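Local coordinates for protein beta-galactoside alpha-2,6-sialyltransferase (Photobacterium sp., PDB 2Z4T) that probably transfers sialic acid from CMP-sialic acid to galactosides such as lactose, as an alpha-2,6-sialyltransferase of the GT-B fold, at residues S116-V121 and I136-E141; L129-D134 and I149-I154. All blocks are in the same frame, centred on the assembly; numbering follows the deposited sequence.

Contact 1: S116-V121 and I136-E141; sequences SLEVYV and IKSEEE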
# COMPACT_ATOMS: atom_id res chain seq x y z
N SER A 116 2.05 18.52 -7.33
CA SER A 116 2.66 17.26 -6.95
C SER A 116 1.84 16.05 -7.38
O SER A 116 0.60 16.09 -7.52
CB SER A 116 2.93 17.22 -5.45
OG SER A 116 1.71 17.10 -4.75
N LEU A 117 2.55 14.96 -7.60
CA LEU A 117 1.96 13.73 -8.04
C LEU A 117 2.50 12.60 -7.16
O LEU A 117 3.68 12.61 -6.72
CB LEU A 117 2.29 13.51 -9.51
CG LEU A 117 1.55 12.42 -10.29
CD1 LEU A 117 0.05 12.68 -10.28
CD2 LEU A 117 2.07 12.34 -11.72
N GLU A 118 1.60 11.66 -6.86
CA GLU A 118 1.94 10.44 -6.15
C GLU A 118 1.39 9.29 -6.95
O GLU A 118 0.19 9.27 -7.23
CB GLU A 118 1.30 10.43 -4.78
CG GLU A 118 1.94 11.37 -3.78
CD GLU A 118 1.14 11.43 -2.49
OE1 GLU A 118 1.61 12.10 -1.54
OE2 GLU A 118 0.05 10.82 -2.44
N VAL A 119 2.27 8.37 -7.35
CA VAL A 119 1.90 7.21 -8.16
C VAL A 119 2.12 5.91 -7.36
O VAL A 119 3.18 5.72 -6.76
CB VAL A 119 2.70 7.19 -9.47
CG1 VAL A 119 2.27 6.03 -10.35
CG2 VAL A 119 2.55 8.52 -10.24
N TYR A 120 1.12 5.03 -7.35
CA TYR A 120 1.19 3.79 -6.59
C TYR A 120 0.77 2.60 -7.44
O TYR A 120 -0.35 2.57 -7.97
CB TYR A 120 0.23 3.84 -5.40
CG TYR A 120 0.33 5.06 -4.48
CD1 TYR A 120 1.02 4.98 -3.28
CD2 TYR A 120 -0.33 6.25 -4.80
CE1 TYR A 120 1.11 6.07 -2.42
CE2 TYR A 120 -0.27 7.35 -3.95
CZ TYR A 120 0.46 7.25 -2.75
OH TYR A 120 0.54 8.30 -1.88
N VAL A 121 1.67 1.62 -7.58
CA VAL A 121 1.41 0.49 -8.47
C VAL A 121 1.67 -0.84 -7.76
O VAL A 121 2.77 -1.08 -7.20
CB VAL A 121 2.27 0.57 -9.76
CG1 VAL A 121 1.85 -0.50 -10.78
CG2 VAL A 121 2.19 1.97 -10.41
N ILE A 136 -4.06 7.67 2.49
CA ILE A 136 -4.88 8.26 3.51
C ILE A 136 -4.10 9.27 4.39
O ILE A 136 -4.56 10.39 4.61
CB ILE A 136 -5.58 7.16 4.37
CG1 ILE A 136 -6.46 6.31 3.45
CG2 ILE A 136 -6.43 7.81 5.48
CD1 ILE A 136 -7.19 5.22 4.13
N LYS A 137 -2.90 8.90 4.84
CA LYS A 137 -2.05 9.84 5.57
C LYS A 137 -1.72 11.10 4.73
O LYS A 137 -1.74 12.23 5.23
CB LYS A 137 -0.77 9.16 6.04
CG LYS A 137 0.13 10.08 6.84
CD LYS A 137 1.25 9.36 7.51
CE LYS A 137 2.33 10.35 7.95
NZ LYS A 137 3.60 9.67 8.35
N SER A 138 -1.46 10.89 3.45
CA SER A 138 -1.03 11.96 2.58
C SER A 138 -2.18 12.91 2.27
O SER A 138 -1.97 14.10 2.02
CB SER A 138 -0.41 11.38 1.30
OG SER A 138 -0.21 12.38 0.33
N GLU A 139 -3.40 12.39 2.29
CA GLU A 139 -4.52 13.26 1.97
C GLU A 139 -4.60 14.36 3.02
O GLU A 139 -4.98 15.48 2.71
CB GLU A 139 -5.83 12.47 1.87
CG GLU A 139 -7.03 13.30 1.41
CD GLU A 139 -7.68 14.15 2.51
OE1 GLU A 139 -7.43 13.93 3.73
OE2 GLU A 139 -8.47 15.05 2.14
N GLU A 140 -4.21 14.04 4.26
CA GLU A 140 -4.09 15.06 5.29
C GLU A 140 -2.85 15.97 5.16
O GLU A 140 -2.98 17.19 5.25
CB GLU A 140 -4.09 14.44 6.67
CG GLU A 140 -3.66 15.44 7.71
CD GLU A 140 -3.68 14.88 9.09
OE1 GLU A 140 -4.36 13.84 9.31
OE2 GLU A 140 -3.02 15.48 9.97
N GLU A 141 -1.67 15.38 5.01
CA GLU A 141 -0.41 16.13 4.98
C GLU A 141 -0.23 16.92 3.69
O GLU A 141 0.35 18.00 3.73
CB GLU A 141 0.79 15.20 5.15
CG GLU A 141 0.88 14.56 6.51
CD GLU A 141 2.14 13.74 6.70
OE1 GLU A 141 2.78 13.36 5.67
OE2 GLU A 141 2.48 13.46 7.88
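Glu-118 reaches out from the sheet and meets the hydroxyl of Ser-138 on the overlying helix with one carboxylate oxygen, within the beta-alpha-beta unit formed by strand 103-122, helix 126-141 and strand 146-151. The two backbones stand well apart, with 9.3 Å between the CA atoms of Glu-118 and Ser-138, and the gap is bridged by an extended glutamate chain. Its CG lies anti to the carbonyl carbon (chi1 -73°), and chi2 and chi3 near 180° stretch the chain out, so that the carboxylate meets the helix at Ser-138. Ser-138 OG donates to Glu-118 OE1, 2.6 Å away, and OE1 receives it on its syn lone pair, the one facing OE2. That second oxygen is held as well: Tyr-120, two residues along the same strand face, donates its OH to Glu-118 OE2. Arg-147 of strand 146-151 joins the buried polar cluster, its NE forming a salt bridge with Glu-118 OE2 and its NH2 a hydrogen bond with Ser-138 OG; this positive charge would be expected to favour the ionised carboxylate. Together these partners fix the rotation of the carboxylate, and the phenol oxygen of Tyr-120, 2.6 Å from Glu-118 OE2, approaches from above the carboxylate plane, 70° out of it.

Contact 2: L129-D134 and I149-I154; sequences LQQLMD and IAWGRI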
# COMPACT_ATOMS: atom_id res chain seq x y z
N LEU A 129 -1.84 -2.71 0.33
CA LEU A 129 -2.28 -2.37 1.66
C LEU A 129 -1.45 -1.21 2.22
O LEU A 129 -2.01 -0.24 2.73
CB LEU A 129 -2.19 -3.58 2.58
CG LEU A 129 -2.60 -3.34 4.03
CD1 LEU A 129 -4.08 -3.01 4.09
CD2 LEU A 129 -2.24 -4.57 4.88
N GLN A 130 -0.13 -1.31 2.11
CA GLN A 130 0.74 -0.26 2.62
C GLN A 130 0.54 1.07 1.86
O GLN A 130 0.55 2.15 2.47
CB GLN A 130 2.18 -0.70 2.57
CG GLN A 130 2.51 -1.78 3.56
CD GLN A 130 2.69 -1.29 5.01
OE1 GLN A 130 2.51 -2.06 5.96
NE2 GLN A 130 3.08 -0.04 5.19
N GLN A 131 0.35 0.97 0.54
CA GLN A 131 0.16 2.16 -0.29
C GLN A 131 -1.14 2.86 0.10
O GLN A 131 -1.16 4.08 0.22
CB GLN A 131 0.17 1.81 -1.79
CG GLN A 131 1.52 1.24 -2.29
CD GLN A 131 1.47 0.71 -3.72
OE1 GLN A 131 0.39 0.36 -4.23
NE2 GLN A 131 2.63 0.66 -4.38
N LEU A 132 -2.20 2.08 0.35
CA LEU A 132 -3.46 2.62 0.82
C LEU A 132 -3.27 3.46 2.07
O LEU A 132 -3.81 4.57 2.18
CB LEU A 132 -4.44 1.51 1.19
CG LEU A 132 -5.95 1.72 0.97
CD1 LEU A 132 -6.77 0.95 1.95
CD2 LEU A 132 -6.41 3.17 0.91
N MET A 133 -2.53 2.91 3.02
CA MET A 133 -2.28 3.62 4.26
C MET A 133 -1.47 4.91 4.01
O MET A 133 -1.73 5.91 4.67
CB MET A 133 -1.59 2.70 5.28
CG MET A 133 -2.49 1.59 5.81
SD MET A 133 -1.81 0.74 7.25
CE MET A 133 -0.35 -0.06 6.59
N ASP A 134 -0.52 4.88 3.06
CA ASP A 134 0.23 6.08 2.66
C ASP A 134 -0.66 7.17 2.05
O ASP A 134 -0.41 8.36 2.27
CB ASP A 134 1.33 5.73 1.67
CG ASP A 134 2.44 4.90 2.29
OD1 ASP A 134 2.56 4.82 3.55
OD2 ASP A 134 3.20 4.32 1.51
N ILE A 149 -3.30 5.49 -9.03
CA ILE A 149 -3.13 4.11 -8.62
C ILE A 149 -3.29 3.17 -9.81
O ILE A 149 -4.03 3.47 -10.77
CB ILE A 149 -4.13 3.71 -7.51
CG1 ILE A 149 -5.58 3.72 -8.03
CG2 ILE A 149 -3.93 4.58 -6.28
CD1 ILE A 149 -6.63 3.28 -6.99
N ALA A 150 -2.59 2.05 -9.75
CA ALA A 150 -2.89 0.94 -10.64
C ALA A 150 -2.81 -0.27 -9.74
O ALA A 150 -1.72 -0.77 -9.45
CB ALA A 150 -1.90 0.85 -11.78
N TRP A 151 -3.98 -0.68 -9.25
CA TRP A 151 -4.11 -1.72 -8.22
C TRP A 151 -4.88 -2.91 -8.75
O TRP A 151 -5.80 -2.76 -9.55
CB TRP A 151 -4.86 -1.20 -6.99
CG TRP A 151 -4.06 -0.35 -6.01
CD1 TRP A 151 -2.70 -0.22 -5.95
CD2 TRP A 151 -4.59 0.46 -4.94
NE1 TRP A 151 -2.35 0.63 -4.92
CE2 TRP A 151 -3.48 1.06 -4.29
CE3 TRP A 151 -5.88 0.73 -4.48
CZ2 TRP A 151 -3.64 1.91 -3.19
CZ3 TRP A 151 -6.04 1.59 -3.39
CH2 TRP A 151 -4.93 2.16 -2.75
N GLY A 152 -4.54 -4.09 -8.27
CA GLY A 152 -5.29 -5.28 -8.64
C GLY A 152 -6.38 -5.67 -7.66
O GLY A 152 -7.43 -6.14 -8.07
N ARG A 153 -6.14 -5.49 -6.37
CA ARG A 153 -6.93 -6.21 -5.36
C ARG A 153 -7.73 -5.33 -4.42
O ARG A 153 -8.40 -5.83 -3.52
CB ARG A 153 -6.03 -7.17 -4.56
CG ARG A 153 -5.29 -8.15 -5.46
CD ARG A 153 -5.33 -9.56 -4.94
NE ARG A 153 -4.95 -10.49 -6.00
CZ ARG A 153 -5.79 -11.29 -6.66
NH1 ARG A 153 -7.10 -11.31 -6.39
NH2 ARG A 153 -5.32 -12.09 -7.61
N ILE A 154 -7.61 -4.02 -4.58
CA ILE A 154 -8.48 -3.10 -3.90
C ILE A 154 -9.04 -2.14 -4.95
O ILE A 154 -8.32 -1.63 -5.81
CB ILE A 154 -7.76 -2.32 -2.77
CG1 ILE A 154 -7.36 -3.27 -1.65
CG2 ILE A 154 -8.65 -1.20 -2.21
CD1 ILE A 154 -6.68 -2.60 -0.46
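Trp-151 meets helix 126-141 with two parts of its indole, the pyrrole nitrogen at Gln-131 and the far end of the six-membered ring at Leu-132. The polar part is the tighter one. Trp-151 NE1 donates to Gln-131 OE1, 2.8 Å away at the ring edge. The bond is moderately bent, with an N-H...O angle of 148°. Its donor is tilted 18° from the carbonyl plane. The amide and indole planes are only 19° apart. Gln-131 presents this oxygen through an extended chain beyond CG, while its NE2 is hydrogen-bonded to Ser-199 OG and more weakly to Val-121 O. Both ends of the buried amide thus have partners, consistent with the modelled orientation, since Val-121 O can only accept while OE1 accepts from the indole N-H.

Packing around Leu-132 is close but apolar: its side chain crosses the indole at about a right angle, with Leu-132 CG 3.9 Å from Trp-151 CH2. One indole face is backed by Ile-149, whose CG2 lies 4.0 Å above the ring plane, offset toward the rim. Beyond the strand end the contact slackens. Leu-132 CD1 and Ile-154 CD1 approach only to 4.3 Å, and Ile-154 is partly exposed.

Gly-152 and Arg-153 belong to a magnesium site with Ala-124 and Thr-128, and Arg-153 also touches the glucose of the bound lactose. Helix-to-strand packing thus leads directly into a ligand-binding loop at the C-terminal end of a parallel strand, an arrangement characteristic of the Rossmann-like domains of GT-B glycosyltransferases.

From the N terminus, strand 103-122 runs on into 116-121, close to its C-terminal end, before the chain turns into helix 126-141, and 129-134 passes before 136-141 closes the loop of contact 1. The chain then returns to the sheet in strand 146-151, where 149-154 closes the loop of contact 2. The segments alternate, so the two closures cross rather than nest. Contact 1 ties the later part of the helix to the first strand; contact 2 ties an earlier part to the second. Both strands are parallel neighbours, and Tyr-120 O lies 2.9 Å from Ala-150 N, a probable hydrogen bond joining the contacts directly. Tyr-120 CD1 also packs 3.6 Å from Gln-131 CB, where the helix faces the sheet.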